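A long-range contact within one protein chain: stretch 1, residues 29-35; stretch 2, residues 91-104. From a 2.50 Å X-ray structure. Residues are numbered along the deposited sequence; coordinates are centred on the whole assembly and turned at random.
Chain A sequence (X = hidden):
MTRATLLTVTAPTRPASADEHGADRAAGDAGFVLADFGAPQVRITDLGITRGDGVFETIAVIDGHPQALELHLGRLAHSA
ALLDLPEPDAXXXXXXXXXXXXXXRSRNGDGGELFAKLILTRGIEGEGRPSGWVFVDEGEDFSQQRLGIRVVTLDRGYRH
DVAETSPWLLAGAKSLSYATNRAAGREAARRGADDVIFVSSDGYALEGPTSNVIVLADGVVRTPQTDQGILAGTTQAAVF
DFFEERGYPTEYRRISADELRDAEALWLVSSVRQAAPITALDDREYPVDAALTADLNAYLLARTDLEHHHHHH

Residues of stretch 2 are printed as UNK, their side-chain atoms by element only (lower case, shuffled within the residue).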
# COMPACT_ATOMS: atom_id res chain seq x y z
N ASP A 29 23.89 17.44 16.06
CA ASP A 29 23.09 16.59 15.19
C ASP A 29 21.81 16.24 15.94
O ASP A 29 21.80 15.34 16.79
CB ASP A 29 23.84 15.34 14.77
CG ASP A 29 23.03 14.47 13.83
OD1 ASP A 29 22.16 15.01 13.10
OD2 ASP A 29 23.27 13.24 13.81
N ALA A 30 20.73 16.94 15.62
CA ALA A 30 19.45 16.64 16.24
C ALA A 30 18.76 15.44 15.61
O ALA A 30 17.74 14.98 16.14
CB ALA A 30 18.52 17.85 16.17
N GLY A 31 19.28 14.91 14.51
CA GLY A 31 18.61 13.83 13.82
C GLY A 31 17.66 14.28 12.73
O GLY A 31 16.98 13.43 12.14
N PHE A 32 17.61 15.58 12.44
CA PHE A 32 16.74 16.10 11.40
C PHE A 32 17.26 17.47 10.98
O PHE A 32 17.93 18.16 11.75
CB PHE A 32 15.28 16.20 11.89
CG PHE A 32 15.12 17.04 13.12
CD1 PHE A 32 15.08 18.43 13.02
CD2 PHE A 32 15.05 16.46 14.37
CE1 PHE A 32 14.95 19.22 14.16
CE2 PHE A 32 14.94 17.24 15.51
CZ PHE A 32 14.88 18.62 15.41
N VAL A 33 16.93 17.85 9.75
CA VAL A 33 17.31 19.15 9.20
C VAL A 33 16.21 19.61 8.26
O VAL A 33 15.53 18.80 7.62
CB VAL A 33 18.66 19.08 8.45
CG1 VAL A 33 19.76 18.56 9.36
CG2 VAL A 33 18.52 18.19 7.22
N LEU A 34 16.03 20.92 8.16
CA LEU A 34 15.05 21.47 7.24
C LEU A 34 15.43 21.15 5.79
O LEU A 34 16.61 21.06 5.45
CB LEU A 34 14.93 22.98 7.42
CG LEU A 34 14.29 23.43 8.73
CD1 LEU A 34 14.58 24.90 8.95
CD2 LEU A 34 12.79 23.18 8.71
N ALA A 35 14.40 20.98 4.95
CA ALA A 35 14.57 20.79 3.52
C ALA A 35 13.42 21.49 2.78
O ALA A 35 12.41 21.86 3.38
CB ALA A 35 14.62 19.29 3.16
N UNK A 91 12.26 10.40 20.52
CA UNK A 91 12.75 11.73 20.90
C UNK A 91 13.18 12.54 19.69
O UNK A 91 13.15 13.77 19.73
c UNK A 91 13.91 11.59 21.88
N UNK A 92 13.62 11.88 18.62
CA UNK A 92 13.92 12.59 17.38
C UNK A 92 12.63 13.02 16.70
O UNK A 92 12.48 14.18 16.28
c UNK A 92 14.97 12.42 15.11
c UNK A 92 16.11 11.40 17.09
c UNK A 92 14.77 11.71 16.45
N UNK A 93 11.66 12.11 16.59
CA UNK A 93 10.41 12.44 15.93
C UNK A 93 9.65 13.54 16.68
O UNK A 93 9.12 14.48 16.06
c UNK A 93 9.56 11.18 15.78
c UNK A 93 10.06 10.26 14.72
c UNK A 93 9.83 10.36 13.31
c UNK A 93 10.46 9.07 11.31
n UNK A 93 11.11 8.56 13.69
c UNK A 93 9.11 11.26 12.51
c UNK A 93 9.76 9.97 10.54
c UNK A 93 10.84 9.15 14.90
c UNK A 93 10.49 9.28 12.70
c UNK A 93 9.08 11.06 11.13
N UNK A 94 9.61 13.45 18.01
CA UNK A 94 8.98 14.52 18.79
C UNK A 94 9.65 15.86 18.50
O UNK A 94 8.98 16.84 18.16
c UNK A 94 8.82 12.60 23.46
n UNK A 94 8.23 11.45 23.74
c UNK A 94 8.47 15.26 21.17
n UNK A 94 8.09 13.63 23.00
c UNK A 94 8.63 14.94 22.65
n UNK A 94 10.13 12.73 23.63
c UNK A 94 9.06 14.18 20.28
N UNK A 95 10.97 15.90 18.61
CA UNK A 95 11.69 17.14 18.34
C UNK A 95 11.45 17.60 16.92
O UNK A 95 11.27 18.80 16.67
o UNK A 95 14.49 19.23 20.06
c UNK A 95 13.65 18.48 20.60
c UNK A 95 13.19 16.93 18.62
o UNK A 95 12.89 18.89 21.51
c UNK A 95 13.55 17.03 20.11
N UNK A 96 11.41 16.66 15.97
CA UNK A 96 11.22 17.02 14.57
C UNK A 96 9.86 17.68 14.35
O UNK A 96 9.76 18.68 13.63
c UNK A 96 11.36 15.80 13.66
N UNK A 97 8.81 17.15 14.98
CA UNK A 97 7.48 17.71 14.77
C UNK A 97 7.38 19.11 15.36
O UNK A 97 6.82 20.03 14.75
c UNK A 97 5.07 17.46 15.43
c UNK A 97 6.33 15.46 14.57
c UNK A 97 6.41 16.77 15.37
N UNK A 98 7.94 19.31 16.57
CA UNK A 98 7.86 20.62 17.21
C UNK A 98 8.69 21.66 16.47
O UNK A 98 8.26 22.80 16.32
c UNK A 98 7.81 19.53 20.95
c UNK A 98 8.30 20.50 18.67
c UNK A 98 7.36 19.62 19.50
c UNK A 98 5.95 20.16 19.40
N UNK A 99 9.88 21.28 16.01
CA UNK A 99 10.67 22.20 15.19
C UNK A 99 9.92 22.56 13.91
O UNK A 99 9.95 23.73 13.47
c UNK A 99 12.02 21.57 14.86
N UNK A 100 9.24 21.59 13.31
CA UNK A 100 8.47 21.86 12.11
C UNK A 100 7.33 22.82 12.38
O UNK A 100 7.10 23.76 11.61
N UNK A 101 6.59 22.60 13.46
CA UNK A 101 5.54 23.56 13.80
C UNK A 101 6.15 24.93 14.05
O UNK A 101 5.62 25.95 13.60
c UNK A 101 3.86 21.85 14.60
c UNK A 101 3.82 24.18 15.53
c UNK A 101 4.71 23.06 15.01
N UNK A 102 7.30 24.95 14.71
CA UNK A 102 7.93 26.22 15.02
C UNK A 102 8.35 26.94 13.75
O UNK A 102 8.11 28.14 13.60
c UNK A 102 9.13 26.00 15.96
N UNK A 103 8.96 26.21 12.81
CA UNK A 103 9.43 26.84 11.58
C UNK A 103 8.27 27.30 10.70
O UNK A 103 8.32 28.38 10.10
c UNK A 103 10.72 26.48 9.45
o UNK A 103 9.99 26.24 8.46
c UNK A 103 10.32 25.89 10.79
o UNK A 103 11.75 27.19 9.40
N UNK A 104 7.22 26.49 10.60
CA UNK A 104 6.06 26.92 9.84
C UNK A 104 5.51 28.24 10.38
O UNK A 104 5.21 29.15 9.61
c UNK A 104 1.75 27.38 8.58
c UNK A 104 1.70 26.89 7.28
c UNK A 104 2.71 26.05 6.80
c UNK A 104 4.97 25.84 9.86
c UNK A 104 3.82 26.19 8.95
c UNK A 104 3.77 25.71 7.64
c UNK A 104 2.80 27.04 9.40
o UNK A 104 0.65 27.24 6.47

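Position 91 carries a single side-chain carbon, out of reach of stretch 1: Ala91. Position 92 has three side-chain carbons, one carrying the other two. One of these methyls lies 3.7 Å from the O atom of Gly31, and the residue is Val92, that methyl being CG1. An ideal CB on Gly31 would sit 2.9 Å from Val92 CG1, a clash, and the backbone angles there (92/5) call for glycine by themselves.

Position 93 holds one carbon leading into fused five- and six-membered rings with eight carbons and one nitrogen; its CA-to-CB bond points away and the side chain makes no contact with stretch 1: Trp93. At 94, with three carbons, a nitrogen and a carbon bearing two more nitrogens, the CA-to-CB bond also points away and nothing touches stretch 1, which gives Arg94. Position 95 shows three carbons, the third carrying two oxygens. Its CB is 3.6 Å from Phe32 CE2, so the aliphatic base of the chain meets the ring; chain length makes it Glu95.

Position 96 has one carbon, its CB 3.8 Å from Phe32 CD2 and over one face of the ring: Ala96. Its CA stands 3.9 Å from the centroid of the Phe32 ring, 13° off the normal, a CH-pi contact in which the aromatic face rests almost directly on helix backbone.

Position 97, three carbons forked at the first, has a CA-to-CB bond that points away: Val97. Position 98, four carbons forked at the second, is out of reach: Leu98. A lone carbon at 99 points toward the strand, with CB 3.8 Å from Phe32 CE1, hence Ala99. Position 100 has no side-chain atoms and is Gly100. Position 101, again three carbons with an early fork, is Val101, and 102, one carbon, is Ala102; neither reaches stretch 1.

Position 103 has two carbons, the second carrying two oxygens, one of them 3.7 Å from Leu34 CD1: Asp103. The near oxygen is OD1, while OD2 is hydrogen-bonded elsewhere in the structure. Position 104, one carbon and a six-carbon ring bearing an oxygen, stays out of reach: Tyr104.

The contact is organised around one aromatic ring. Phe32, with chi1 in p, points toward the helix and spans Val92, Glu95, Ala96 and Ala99, one helical stripe. No hydrogen bond crosses; packing carries the 328 Å² buried. Strand and helix run at 31°, and alternation along the strand sends Phe32 inward while Val33 stays out of reach. Before it, Gly31 N bonds Asp29 OD1 (3.2 Å), tying the turn that leads into the strand.

Stretch 2, residues 91-104: AVWREAVLAGVADY
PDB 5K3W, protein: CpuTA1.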